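Local coordinates for glycosyl hydrolase family 2, TIM barrel domain protein (PDB 6DXU), which probably hydrolyses beta-glucuronides in the human gut, as a beta-glucuronidase of glycoside hydrolase family 2, at residues L97-P102 and G106-D111; N35-L40 and V162-R167; L222-S227 and C288-K293. All blocks are in the same frame, centred on the assembly; numbering follows the deposited sequence.

How the interactions relate
Interactions 1 and 2 belong to the same sugar-binding domain, interaction 3 to the next domain along the chain. Interaction 1 is nested within the long loop closed by interaction 2, and the two touch: Leu-97 N lies 2.7 Å from Val-162 O, a probable hydrogen bond, so strand 162-169 of interaction 2 borders the start of interaction 1. Interaction 3 stays apart, its nearest atoms about 11 Å from interaction 1 and about 24 Å from interaction 2. Interaction 1 is partly buried and mixes an apolar touch with an amide and a water. Interactions 2 and 3 are buried and purely apolar, one along a single sheet, the other between two facing sheets.

Interaction 1: residues L97-P102 and G106-D111; sequences LAIDNP and GRIVLD
Ile-99 lays its CG2 methyl against CD1 of Ile-108 at 3.7 Å, the two side chains meeting at a slant. Val-146 of helix 143-150 touches both isoleucines. Toward the loop end the chemistry turns polar. The Asn-101 amide swings over the start of strand 107-112, its CG trans to the backbone N (chi1 -164°), which carries ND2 to Arg-107 O at 3.0 Å. That bond is weak, bent to 126° at the hydrogen. Asn-101 ND2 also donates to a water at 2.7 Å, and this water in turn donates to Gly-106 O, so one amide nitrogen serves two successive carbonyls, one directly and one through solvent. Asn-101 OD1 accepts from the backbone N of Tyr-103, the bond of an Asx turn, which fixes the rotation of the amide. With an alanine here, the Arg-107 carbonyl and the bridging water would probably lose their shared donor, and the Asx turn its acceptor. Arg-107 points away, into a salt bridge with Asp-141. The connection leads from strand 90-97 in one sheet to strand 107-112 in the other, a beta-arch of the jelly-roll-like sandwich that forms the sugar-binding domain of family 2 glycoside hydrolases.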
ATOM      1  N   LEU D  97     -16.874  -5.135 -28.384  1.00 20.75           N
ATOM      2  CA  LEU D  97     -17.857  -6.181 -28.131  1.00 21.87           C
ATOM      3  C   LEU D  97     -19.210  -5.696 -28.574  1.00 22.71           C
ATOM      4  O   LEU D  97     -19.642  -4.616 -28.174  1.00 19.83           O
ATOM      5  CB  LEU D  97     -17.947  -6.527 -26.649  1.00 26.12           C
ATOM      6  CG  LEU D  97     -16.923  -7.420 -25.985  1.00 31.26           C
ATOM      7  CD1 LEU D  97     -17.236  -7.466 -24.482  1.00 33.58           C
ATOM      8  CD2 LEU D  97     -17.086  -8.780 -26.607  1.00 30.00           C
ATOM      9  N   ALA D  98     -19.888  -6.520 -29.368  1.00 20.24           N
ATOM     10  CA  ALA D  98     -21.269  -6.272 -29.749  1.00 21.81           C
ATOM     11  C   ALA D  98     -22.161  -6.959 -28.725  1.00 25.97           C
ATOM     12  O   ALA D  98     -22.378  -8.168 -28.791  1.00 31.57           O
ATOM     13  CB  ALA D  98     -21.518  -6.819 -31.155  1.00 24.96           C
ATOM     14  N   ILE D  99     -22.723  -6.191 -27.802  1.00 19.86           N
ATOM     15  CA  ILE D  99     -23.491  -6.752 -26.698  1.00 19.29           C
ATOM     16  C   ILE D  99     -24.971  -6.555 -26.964  1.00 19.51           C
ATOM     17  O   ILE D  99     -25.406  -5.442 -27.293  1.00 21.12           O
ATOM     18  CB  ILE D  99     -23.093  -6.114 -25.355  1.00 24.21           C
ATOM     19  CG1 ILE D  99     -21.615  -6.420 -25.050  1.00 23.27           C
ATOM     20  CG2 ILE D  99     -24.045  -6.586 -24.265  1.00 24.23           C
ATOM     21  CD1 ILE D  99     -21.090  -5.740 -23.803  1.00 25.62           C
ATOM     22  N   ASP D 100     -25.739  -7.637 -26.824  1.00 23.07           N
ATOM     23  CA  ASP D 100     -27.197  -7.574 -26.920  1.00 22.09           C
ATOM     24  C   ASP D 100     -27.699  -8.785 -26.123  1.00 24.90           C
ATOM     25  O   ASP D 100     -27.843  -9.879 -26.670  1.00 19.67           O
ATOM     26  CB  ASP D 100     -27.674  -7.615 -28.361  1.00 24.76           C
ATOM     27  CG  ASP D 100     -29.176  -7.365 -28.497  1.00 25.38           C
ATOM     28  OD1 ASP D 100     -29.626  -7.041 -29.615  1.00 25.63           O
ATOM     29  OD2 ASP D 100     -29.901  -7.481 -27.485  1.00 28.06           O
ATOM     30  N   ASN D 101     -27.993  -8.562 -24.856  1.00 21.55           N
ATOM     31  CA  ASN D 101     -28.337  -9.665 -23.960  1.00 20.50           C
ATOM     32  C   ASN D 101     -29.742 -10.163 -24.265  1.00 19.33           C
ATOM     33  O   ASN D 101     -30.692  -9.378 -24.196  1.00 22.46           O
ATOM     34  CB  ASN D 101     -28.227  -9.200 -22.501  1.00 20.05           C
ATOM     35  CG  ASN D 101     -28.193 -10.359 -21.516  1.00 24.62           C
ATOM     36  OD1 ASN D 101     -28.737 -11.435 -21.775  1.00 23.26           O
ATOM     37  ND2 ASN D 101     -27.539 -10.150 -20.389  1.00 23.67           N
ATOM     38  N   PRO D 102     -29.919 -11.437 -24.614  1.00 22.74           N
ATOM     39  CA  PRO D 102     -31.273 -11.933 -24.909  1.00 24.46           C
ATOM     40  C   PRO D 102     -32.151 -12.081 -23.675  1.00 26.82           C
ATOM     41  O   PRO D 102     -33.363 -12.275 -23.827  1.00 24.82           O
ATOM     42  CB  PRO D 102     -31.007 -13.289 -25.575  1.00 24.16           C
ATOM     43  CG  PRO D 102     -29.760 -13.759 -24.950  1.00 27.47           C
ATOM     44  CD  PRO D 102     -28.909 -12.501 -24.730  1.00 21.11           C
ATOM     45  N   GLY D 106     -30.686  -9.253 -17.767  1.00 18.69           N
ATOM     46  CA  GLY D 106     -29.719 -10.327 -17.672  1.00 21.85           C
ATOM     47  C   GLY D 106     -28.312  -9.853 -17.328  1.00 25.29           C
ATOM     48  O   GLY D 106     -28.011  -8.661 -17.249  1.00 22.49           O
ATOM     49  N   ARG D 107     -27.429 -10.833 -17.152  1.00 21.26           N
ATOM     50  CA  ARG D 107     -26.039 -10.601 -16.799  1.00 20.94           C
ATOM     51  C   ARG D 107     -25.159 -10.897 -17.997  1.00 20.61           C
ATOM     52  O   ARG D 107     -25.485 -11.754 -18.828  1.00 19.93           O
ATOM     53  CB  ARG D 107     -25.592 -11.487 -15.623  1.00 21.08           C
ATOM     54  CG  ARG D 107     -26.543 -11.501 -14.438  1.00 25.93           C
ATOM     55  CD  ARG D 107     -26.774 -10.116 -13.866  1.00 25.35           C
ATOM     56  NE  ARG D 107     -25.582  -9.550 -13.232  1.00 22.98           N
ATOM     57  CZ  ARG D 107     -25.569  -8.394 -12.577  1.00 28.35           C
ATOM     58  NH1 ARG D 107     -26.683  -7.679 -12.478  1.00 30.20           N
ATOM     59  NH2 ARG D 107     -24.448  -7.945 -12.026  1.00 24.60           N
ATOM     60  N   ILE D 108     -24.025 -10.194 -18.052  1.00 19.02           N
ATOM     61  CA  ILE D 108     -23.001 -10.389 -19.071  1.00 18.73           C
ATOM     62  C   ILE D 108     -21.754 -10.884 -18.356  1.00 20.65           C
ATOM     63  O   ILE D 108     -21.171 -10.150 -17.539  1.00 20.69           O
ATOM     64  CB  ILE D 108     -22.684  -9.074 -19.808  1.00 25.21           C
ATOM     65  CG1 ILE D 108     -23.958  -8.400 -20.306  1.00 32.33           C
ATOM     66  CG2 ILE D 108     -21.737  -9.324 -20.969  1.00 30.17           C
ATOM     67  CD1 ILE D 108     -23.754  -6.913 -20.605  1.00 29.78           C
ATOM     68  N   VAL D 109     -21.318 -12.100 -18.671  1.00 20.12           N
ATOM     69  CA  VAL D 109     -20.172 -12.689 -17.996  1.00 18.97           C
ATOM     70  C   VAL D 109     -19.127 -13.058 -19.041  1.00 19.96           C
ATOM     71  O   VAL D 109     -19.452 -13.664 -20.070  1.00 21.56           O
ATOM     72  CB  VAL D 109     -20.572 -13.916 -17.154  1.00 19.02           C
ATOM     73  CG1 VAL D 109     -19.348 -14.594 -16.589  1.00 21.72           C
ATOM     74  CG2 VAL D 109     -21.517 -13.502 -16.025  1.00 19.19           C
ATOM     75  N   LEU D 110     -17.875 -12.706 -18.767  1.00 16.18           N
ATOM     76  CA  LEU D 110     -16.742 -13.184 -19.546  1.00 18.98           C
ATOM     77  C   LEU D 110     -16.203 -14.426 -18.862  1.00 20.14           C
ATOM     78  O   LEU D 110     -15.822 -14.372 -17.691  1.00 19.78           O
ATOM     79  CB  LEU D 110     -15.644 -12.128 -19.644  1.00 18.59           C
ATOM     80  CG  LEU D 110     -15.962 -10.819 -20.362  1.00 19.94           C
ATOM     81  CD1 LEU D 110     -14.787  -9.830 -20.173  1.00 20.69           C
ATOM     82  CD2 LEU D 110     -16.261 -11.059 -21.828  1.00 22.67           C
ATOM     83  N   ASP D 111     -16.178 -15.539 -19.584  1.00 19.81           N
ATOM     84  CA  ASP D 111     -15.817 -16.832 -19.018  1.00 19.47           C
ATOM     85  C   ASP D 111     -14.541 -17.295 -19.704  1.00 17.58           C
ATOM     86  O   ASP D 111     -14.559 -17.625 -20.894  1.00 17.99           O
ATOM     87  CB  ASP D 111     -16.967 -17.827 -19.213  1.00 23.22           C
ATOM     88  CG  ASP D 111     -16.624 -19.231 -18.748  1.00 32.11           C
ATOM     89  OD1 ASP D 111     -15.775 -19.375 -17.847  1.00 36.41           O
ATOM     90  OD2 ASP D 111     -17.220 -20.189 -19.280  1.00 42.67           O
TER
HETATM   91  O   HOH W   1     -26.836  -7.739 -19.498  1.00 33.85           O

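Interaction 2: residues N35-L40 and V162-R167; sequences NNWEYL and VPLSIR
This is a buried apolar contact between strands 37-41 and 162-169, which belong to one antiparallel sheet but are not neighbours in it: strand 90-97 runs between them. Their backbones share no hydrogen bond, and a single long side chain spans the gap. Trp-37 sends its six-membered ring across the intervening strand, and CH2, at the far corner of the indole, makes the touch. Trp-37 CH2 meets CD2 of Leu-164 at 3.7 Å and CD1 of Ile-166 at 3.9 Å. Both methyls come to the ring at a slant. They stand 4.1 Å apart, CD2 of Leu-164 to CD1 of Ile-166, so CH2 rests against a pair of touching methyls rather than on one methyl alone. The two residues are two positions apart on their strand and turn the same way, toward the tryptophan. The Ile-166 chain is stretched out (chi2 169°), which brings its CD1 as far as the ring, whereas Leu-164 reaches it with one branch of its fork. In Trp-37 the indole stands nearly at right angles to the CA-CB-CG plane (chi2 89°), and its NE1 makes a weak hydrogen bond to Leu-33 O, which helps set the rotation of the ring. Tyr-93 and Thr-95 of the middle strand lie against the indole. Leu-110, from the facing sheet, packs on Leu-164 with CD1 to CD1 at 3.7 Å, so this side of the sheet looks into the domain. On the other side, Ser-165 and Pro-163 meet helix 48-51. Trp-37, bridging two second-neighbour strands on the inner face of the sheet, is part of the hydrophobic core of the jelly-roll-like sugar-binding domain of family 2 glycoside hydrolases.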
ATOM      1  N   ASN D  35     -13.477 -13.851 -33.295  1.00 18.03           N
ATOM      2  CA  ASN D  35     -13.182 -12.958 -34.409  1.00 23.42           C
ATOM      3  C   ASN D  35     -13.006 -11.502 -33.968  1.00 21.30           C
ATOM      4  O   ASN D  35     -13.465 -11.088 -32.907  1.00 22.25           O
ATOM      5  CB  ASN D  35     -14.296 -13.046 -35.446  1.00 24.89           C
ATOM      6  CG  ASN D  35     -14.385 -14.418 -36.069  1.00 34.58           C
ATOM      7  OD1 ASN D  35     -13.385 -14.948 -36.549  1.00 35.09           O
ATOM      8  ND2 ASN D  35     -15.568 -15.006 -36.054  1.00 31.97           N
ATOM      9  N   ASN D  36     -12.322 -10.721 -34.815  1.00 21.15           N
ATOM     10  CA  ASN D  36     -12.247  -9.257 -34.658  1.00 24.08           C
ATOM     11  C   ASN D  36     -11.456  -8.855 -33.416  1.00 21.35           C
ATOM     12  O   ASN D  36     -11.840  -7.935 -32.688  1.00 21.61           O
ATOM     13  CB  ASN D  36     -13.647  -8.635 -34.640  1.00 24.25           C
ATOM     14  CG  ASN D  36     -14.422  -8.971 -35.907  1.00 34.50           C
ATOM     15  OD1 ASN D  36     -13.889  -8.864 -37.013  1.00 34.60           O
ATOM     16  ND2 ASN D  36     -15.651  -9.434 -35.752  1.00 30.21           N
ATOM     17  N   TRP D  37     -10.348  -9.551 -33.176  1.00 18.40           N
ATOM     18  CA  TRP D  37      -9.408  -9.197 -32.122  1.00 18.46           C
ATOM     19  C   TRP D  37      -8.127  -8.639 -32.724  1.00 20.76           C
ATOM     20  O   TRP D  37      -7.757  -8.976 -33.850  1.00 18.45           O
ATOM     21  CB  TRP D  37      -9.072 -10.411 -31.255  1.00 18.14           C
ATOM     22  CG  TRP D  37     -10.188 -10.818 -30.328  1.00 18.50           C
ATOM     23  CD1 TRP D  37     -11.201 -11.689 -30.598  1.00 20.77           C
ATOM     24  CD2 TRP D  37     -10.365 -10.399 -28.968  1.00 17.92           C
ATOM     25  NE1 TRP D  37     -12.017 -11.820 -29.500  1.00 21.37           N
ATOM     26  CE2 TRP D  37     -11.522 -11.047 -28.481  1.00 22.87           C
ATOM     27  CE3 TRP D  37      -9.669  -9.530 -28.122  1.00 17.77           C
ATOM     28  CZ2 TRP D  37     -11.993 -10.862 -27.179  1.00 18.74           C
ATOM     29  CZ3 TRP D  37     -10.138  -9.341 -26.824  1.00 19.50           C
ATOM     30  CH2 TRP D  37     -11.285 -10.001 -26.365  1.00 18.85           C
ATOM     31  N   GLU D  38      -7.445  -7.800 -31.951  1.00 18.24           N
ATOM     32  CA  GLU D  38      -6.093  -7.371 -32.273  1.00 20.26           C
ATOM     33  C   GLU D  38      -5.171  -7.643 -31.096  1.00 21.45           C
ATOM     34  O   GLU D  38      -5.578  -7.566 -29.932  1.00 18.50           O
ATOM     35  CB  GLU D  38      -6.057  -5.904 -32.631  1.00 22.27           C
ATOM     36  CG  GLU D  38      -6.846  -5.579 -33.885  1.00 24.01           C
ATOM     37  CD  GLU D  38      -6.955  -4.084 -34.093  1.00 38.84           C
ATOM     38  OE1 GLU D  38      -6.181  -3.543 -34.907  1.00 42.42           O
ATOM     39  OE2 GLU D  38      -7.794  -3.446 -33.415  1.00 41.77           O
ATOM     40  N   TYR D  39      -3.908  -7.918 -31.413  1.00 19.02           N
ATOM     41  CA  TYR D  39      -2.920  -8.343 -30.434  1.00 18.85           C
ATOM     42  C   TYR D  39      -1.711  -7.419 -30.504  1.00 20.25           C
ATOM     43  O   TYR D  39      -1.242  -7.089 -31.601  1.00 18.95           O
ATOM     44  CB  TYR D  39      -2.481  -9.783 -30.711  1.00 17.81           C
ATOM     45  CG  TYR D  39      -1.171 -10.181 -30.061  1.00 20.30           C
ATOM     46  CD1 TYR D  39      -1.048 -10.215 -28.687  1.00 18.09           C
ATOM     47  CD2 TYR D  39      -0.072 -10.552 -30.824  1.00 20.33           C
ATOM     48  CE1 TYR D  39       0.143 -10.578 -28.083  1.00 18.71           C
ATOM     49  CE2 TYR D  39       1.121 -10.930 -30.227  1.00 21.59           C
ATOM     50  CZ  TYR D  39       1.214 -10.939 -28.848  1.00 22.04           C
ATOM     51  OH  TYR D  39       2.383 -11.298 -28.214  1.00 29.13           O
ATOM     52  N   LEU D  40      -1.199  -7.020 -29.340  1.00 16.13           N
ATOM     53  CA  LEU D  40       0.032  -6.240 -29.256  1.00 17.70           C
ATOM     54  C   LEU D  40       1.012  -6.968 -28.341  1.00 17.74           C
ATOM     55  O   LEU D  40       0.725  -7.177 -27.157  1.00 18.22           O
ATOM     56  CB  LEU D  40      -0.228  -4.829 -28.726  1.00 17.07           C
ATOM     57  CG  LEU D  40       1.046  -3.983 -28.593  1.00 19.44           C
ATOM     58  CD1 LEU D  40       1.555  -3.606 -29.998  1.00 19.44           C
ATOM     59  CD2 LEU D  40       0.784  -2.736 -27.797  1.00 18.09           C
ATOM     60  N   VAL D 162     -18.748  -2.051 -27.131  1.00 20.77           N
ATOM     61  CA  VAL D 162     -18.083  -1.850 -25.847  1.00 21.35           C
ATOM     62  C   VAL D 162     -16.625  -2.272 -25.996  1.00 22.98           C
ATOM     63  O   VAL D 162     -16.352  -3.424 -26.343  1.00 18.97           O
ATOM     64  CB  VAL D 162     -18.758  -2.649 -24.721  1.00 20.16           C
ATOM     65  CG1 VAL D 162     -18.001  -2.459 -23.398  1.00 18.77           C
ATOM     66  CG2 VAL D 162     -20.235  -2.248 -24.596  1.00 20.23           C
ATOM     67  N   PRO D 163     -15.656  -1.393 -25.736  1.00 19.00           N
ATOM     68  CA  PRO D 163     -14.256  -1.799 -25.878  1.00 17.51           C
ATOM     69  C   PRO D 163     -13.862  -2.693 -24.713  1.00 17.57           C
ATOM     70  O   PRO D 163     -13.990  -2.320 -23.544  1.00 22.77           O
ATOM     71  CB  PRO D 163     -13.485  -0.467 -25.864  1.00 20.21           C
ATOM     72  CG  PRO D 163     -14.375   0.477 -25.150  1.00 21.33           C
ATOM     73  CD  PRO D 163     -15.795   0.020 -25.342  1.00 18.41           C
ATOM     74  N   LEU D 164     -13.343  -3.859 -25.054  1.00 18.84           N
ATOM     75  CA  LEU D 164     -12.827  -4.831 -24.110  1.00 17.41           C
ATOM     76  C   LEU D 164     -11.338  -4.930 -24.384  1.00 17.84           C
ATOM     77  O   LEU D 164     -10.939  -5.200 -25.521  1.00 16.55           O
ATOM     78  CB  LEU D 164     -13.516  -6.191 -24.305  1.00 15.29           C
ATOM     79  CG  LEU D 164     -12.954  -7.366 -23.508  1.00 17.56           C
ATOM     80  CD1 LEU D 164     -13.074  -7.114 -22.020  1.00 19.54           C
ATOM     81  CD2 LEU D 164     -13.662  -8.682 -23.891  1.00 19.56           C
ATOM     82  N   SER D 165     -10.523  -4.692 -23.363  1.00 15.80           N
ATOM     83  CA  SER D 165      -9.077  -4.756 -23.499  1.00 17.60           C
ATOM     84  C   SER D 165      -8.579  -5.693 -22.418  1.00 18.11           C
ATOM     85  O   SER D 165      -9.000  -5.588 -21.261  1.00 16.00           O
ATOM     86  CB  SER D 165      -8.426  -3.362 -23.349  1.00 19.29           C
ATOM     87  OG  SER D 165      -9.099  -2.413 -24.174  1.00 17.40           O
ATOM     88  N   ILE D 166      -7.687  -6.608 -22.789  1.00 18.53           N
ATOM     89  CA  ILE D 166      -7.228  -7.650 -21.881  1.00 14.65           C
ATOM     90  C   ILE D 166      -5.711  -7.676 -21.950  1.00 17.75           C
ATOM     91  O   ILE D 166      -5.135  -7.741 -23.038  1.00 17.24           O
ATOM     92  CB  ILE D 166      -7.813  -9.028 -22.248  1.00 17.79           C
ATOM     93  CG1 ILE D 166      -9.345  -9.009 -22.113  1.00 17.04           C
ATOM     94  CG2 ILE D 166      -7.189 -10.102 -21.357  1.00 15.34           C
ATOM     95  CD1 ILE D 166     -10.083 -10.258 -22.712  1.00 12.58           C
ATOM     96  N   ARG D 167      -5.070  -7.597 -20.796  1.00 15.30           N
ATOM     97  CA  ARG D 167      -3.626  -7.713 -20.699  1.00 17.02           C
ATOM     98  C   ARG D 167      -3.307  -9.106 -20.181  1.00 17.27           C
ATOM     99  O   ARG D 167      -3.851  -9.520 -19.154  1.00 17.78           O
ATOM    100  CB  ARG D 167      -3.070  -6.632 -19.758  1.00 14.10           C
ATOM    101  CG  ARG D 167      -1.538  -6.628 -19.596  1.00 17.02           C
ATOM    102  CD  ARG D 167      -1.170  -5.640 -18.459  1.00 17.57           C
ATOM    103  NE  ARG D 167       0.258  -5.329 -18.364  1.00 19.53           N
ATOM    104  CZ  ARG D 167       1.127  -5.986 -17.595  1.00 22.96           C
ATOM    105  NH1 ARG D 167       0.734  -7.034 -16.885  1.00 19.25           N
ATOM    106  NH2 ARG D 167       2.397  -5.591 -17.535  1.00 18.74           N
TER

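Interaction 3: residues L222-S227 and C288-K293; sequences LKVKTS and CELTVK
Val-224 carries this contact with both of its methyls, one for each partner. Val-224 CG2 lies 4.0 Å from SG of Cys-288, and Val-224 CG1 lies 4.1 Å from CD2 of Leu-290. The Cys-288 sulfur SG also stands 4.2 Å from Val-224 CG1, so it rests against both branches of the valine, as a thiol in plain van der Waals packing. The Val-224 and Leu-290 side chains run antiparallel alongside one another, touching through one methyl each. Cys-288 extends its SG trans to the backbone N (chi1 179°), which pushes the sulfur inward to the valine, and Leu-290, two positions on, points to the same side. The two strands come nearest at Val-224 and Cys-288, with CA atoms 8.5 Å apart, too far for backbone hydrogen bonding but right for facing sheets whose side chains meet in the middle. From there they diverge, and the far ends of the segments do not meet.

The next shell sets these residues in place. Strand 219-229 is held in its own sheet by backbone bonds from Val-224 to Leu-267 and Ala-268, while Val-241, on the adjacent strand 237-244 of the same sheet as Cys-288 and Leu-290, touches both. Phe-204, Ile-207 and Leu-267 close round Leu-290. The intervening residues face outward and carry polar ends: Lys-225 forms a salt bridge with Glu-210, and Glu-289 OE1 bonds to the hydroxyl of Tyr-244. A bound bicine lies about 10 Å from the side chain of Val-224, too far for contact. A three-stranded sheet stacked on a four-stranded one, with valine, leucine and cysteine side chains meeting between them, forms the core of the immunoglobulin-like beta sandwich typical of family 2 glycoside hydrolases.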
ATOM      1  N   LEU D 222     -26.918 -40.314  -5.871  1.00 28.79           N
ATOM      2  CA  LEU D 222     -26.585 -39.033  -6.475  1.00 30.24           C
ATOM      3  C   LEU D 222     -27.117 -37.926  -5.576  1.00 29.69           C
ATOM      4  O   LEU D 222     -28.303 -37.920  -5.232  1.00 28.32           O
ATOM      5  CB  LEU D 222     -27.157 -38.918  -7.893  1.00 28.86           C
ATOM      6  CG  LEU D 222     -26.977 -37.544  -8.552  1.00 28.67           C
ATOM      7  CD1 LEU D 222     -25.499 -37.272  -8.846  1.00 27.05           C
ATOM      8  CD2 LEU D 222     -27.797 -37.446  -9.833  1.00 31.54           C
ATOM      9  N   LYS D 223     -26.232 -37.022  -5.163  1.00 25.82           N
ATOM     10  CA  LYS D 223     -26.608 -35.796  -4.475  1.00 26.00           C
ATOM     11  C   LYS D 223     -26.327 -34.635  -5.412  1.00 24.76           C
ATOM     12  O   LYS D 223     -25.218 -34.524  -5.947  1.00 25.07           O
ATOM     13  CB  LYS D 223     -25.830 -35.608  -3.169  1.00 30.66           C
ATOM     14  CG  LYS D 223     -26.188 -36.588  -2.059  1.00 38.51           C
ATOM     15  CD  LYS D 223     -25.492 -36.188  -0.753  1.00 43.96           C
ATOM     16  CE  LYS D 223     -24.959 -37.401  -0.003  1.00 51.50           C
ATOM     17  NZ  LYS D 223     -24.657 -37.042   1.414  1.00 63.40           N
ATOM     18  N   VAL D 224     -27.335 -33.802  -5.636  1.00 24.75           N
ATOM     19  CA  VAL D 224     -27.240 -32.672  -6.546  1.00 23.02           C
ATOM     20  C   VAL D 224     -27.148 -31.422  -5.686  1.00 24.50           C
ATOM     21  O   VAL D 224     -28.122 -31.050  -5.018  1.00 23.16           O
ATOM     22  CB  VAL D 224     -28.438 -32.594  -7.498  1.00 22.25           C
ATOM     23  CG1 VAL D 224     -28.319 -31.372  -8.390  1.00 23.05           C
ATOM     24  CG2 VAL D 224     -28.568 -33.885  -8.346  1.00 24.83           C
ATOM     25  N   LYS D 225     -25.982 -30.783  -5.684  1.00 24.84           N
ATOM     26  CA  LYS D 225     -25.775 -29.564  -4.915  1.00 23.23           C
ATOM     27  C   LYS D 225     -25.450 -28.419  -5.863  1.00 24.82           C
ATOM     28  O   LYS D 225     -24.794 -28.600  -6.894  1.00 22.89           O
ATOM     29  CB  LYS D 225     -24.651 -29.728  -3.880  1.00 26.99           C
ATOM     30  CG  LYS D 225     -24.966 -30.731  -2.780  1.00 33.45           C
ATOM     31  CD  LYS D 225     -23.742 -31.028  -1.921  1.00 40.97           C
ATOM     32  CE  LYS D 225     -24.074 -32.014  -0.802  1.00 43.80           C
ATOM     33  NZ  LYS D 225     -22.849 -32.425  -0.060  1.00 47.74           N
ATOM     34  N   THR D 226     -25.915 -27.231  -5.511  1.00 23.11           N
ATOM     35  CA  THR D 226     -25.716 -26.094  -6.386  1.00 24.07           C
ATOM     36  C   THR D 226     -25.493 -24.838  -5.557  1.00 22.46           C
ATOM     37  O   THR D 226     -25.867 -24.768  -4.385  1.00 24.73           O
ATOM     38  CB  THR D 226     -26.903 -25.911  -7.335  1.00 26.61           C
ATOM     39  OG1 THR D 226     -26.559 -24.947  -8.337  1.00 39.30           O
ATOM     40  CG2 THR D 226     -28.127 -25.439  -6.583  1.00 22.22           C
ATOM     41  N   SER D 227     -24.822 -23.875  -6.178  1.00 24.53           N
ATOM     42  CA  SER D 227     -24.703 -22.511  -5.677  1.00 22.92           C
ATOM     43  C   SER D 227     -25.364 -21.589  -6.689  1.00 24.10           C
ATOM     44  O   SER D 227     -25.056 -21.661  -7.882  1.00 24.59           O
ATOM     45  CB  SER D 227     -23.236 -22.111  -5.485  1.00 29.44           C
ATOM     46  OG  SER D 227     -22.611 -22.923  -4.504  1.00 39.17           O
ATOM     47  N   CYS D 288     -27.667 -34.754 -15.743  1.00 23.58           N
ATOM     48  CA  CYS D 288     -28.516 -34.047 -14.802  1.00 25.41           C
ATOM     49  C   CYS D 288     -28.897 -32.718 -15.444  1.00 32.75           C
ATOM     50  O   CYS D 288     -28.020 -31.943 -15.846  1.00 33.97           O
ATOM     51  CB  CYS D 288     -27.805 -33.860 -13.459  1.00 26.96           C
ATOM     52  SG  CYS D 288     -28.786 -32.962 -12.210  1.00 33.81           S
ATOM     53  N   GLU D 289     -30.197 -32.473 -15.569  1.00 25.96           N
ATOM     54  CA  GLU D 289     -30.724 -31.274 -16.208  1.00 26.60           C
ATOM     55  C   GLU D 289     -31.403 -30.427 -15.139  1.00 28.75           C
ATOM     56  O   GLU D 289     -32.326 -30.898 -14.474  1.00 27.98           O
ATOM     57  CB  GLU D 289     -31.698 -31.655 -17.323  1.00 28.56           C
ATOM     58  CG  GLU D 289     -32.419 -30.503 -17.998  1.00 29.22           C
ATOM     59  CD  GLU D 289     -33.418 -30.994 -19.040  1.00 36.82           C
ATOM     60  OE1 GLU D 289     -34.411 -31.656 -18.653  1.00 34.68           O
ATOM     61  OE2 GLU D 289     -33.199 -30.727 -20.240  1.00 38.53           O
ATOM     62  N   LEU D 290     -30.943 -29.183 -14.967  1.00 27.86           N
ATOM     63  CA  LEU D 290     -31.460 -28.294 -13.932  1.00 22.30           C
ATOM     64  C   LEU D 290     -32.134 -27.103 -14.593  1.00 26.35           C
ATOM     65  O   LEU D 290     -31.564 -26.494 -15.507  1.00 25.93           O
ATOM     66  CB  LEU D 290     -30.345 -27.799 -13.002  1.00 27.49           C
ATOM     67  CG  LEU D 290     -29.534 -28.846 -12.244  1.00 28.30           C
ATOM     68  CD1 LEU D 290     -28.624 -28.192 -11.201  1.00 27.11           C
ATOM     69  CD2 LEU D 290     -30.458 -29.832 -11.591  1.00 33.09           C
ATOM     70  N   THR D 291     -33.331 -26.760 -14.115  1.00 26.81           N
ATOM     71  CA  THR D 291     -34.090 -25.624 -14.627  1.00 24.39           C
ATOM     72  C   THR D 291     -34.445 -24.699 -13.475  1.00 28.25           C
ATOM     73  O   THR D 291     -34.903 -25.161 -12.429  1.00 28.46           O
ATOM     74  CB  THR D 291     -35.365 -26.092 -15.332  1.00 29.48           C
ATOM     75  OG1 THR D 291     -35.003 -26.892 -16.460  1.00 29.77           O
ATOM     76  CG2 THR D 291     -36.193 -24.910 -15.802  1.00 30.53           C
ATOM     77  N   VAL D 292     -34.219 -23.402 -13.646  1.00 26.17           N
ATOM     78  CA  VAL D 292     -34.635 -22.436 -12.639  1.00 24.00           C
ATOM     79  C   VAL D 292     -35.607 -21.464 -13.299  1.00 25.59           C
ATOM     80  O   VAL D 292     -35.257 -20.774 -14.268  1.00 23.99           O
ATOM     81  CB  VAL D 292     -33.435 -21.731 -11.979  1.00 28.90           C
ATOM     82  CG1 VAL D 292     -32.454 -21.245 -13.006  1.00 29.04           C
ATOM     83  CG2 VAL D 292     -33.921 -20.607 -11.067  1.00 26.01           C
ATOM     84  N   LYS D 293     -36.823 -21.408 -12.766  1.00 20.98           N
ATOM     85  CA  LYS D 293     -37.924 -20.639 -13.333  1.00 26.12           C
ATOM     86  C   LYS D 293     -38.398 -19.575 -12.351  1.00 28.52           C
ATOM     87  O   LYS D 293     -38.546 -19.837 -11.157  1.00 27.32           O
ATOM     88  CB  LYS D 293     -39.125 -21.538 -13.672  1.00 29.87           C
ATOM     89  CG  LYS D 293     -38.970 -22.419 -14.899  1.00 37.67           C
ATOM     90  CD  LYS D 293     -40.286 -23.149 -15.223  1.00 35.85           C
TER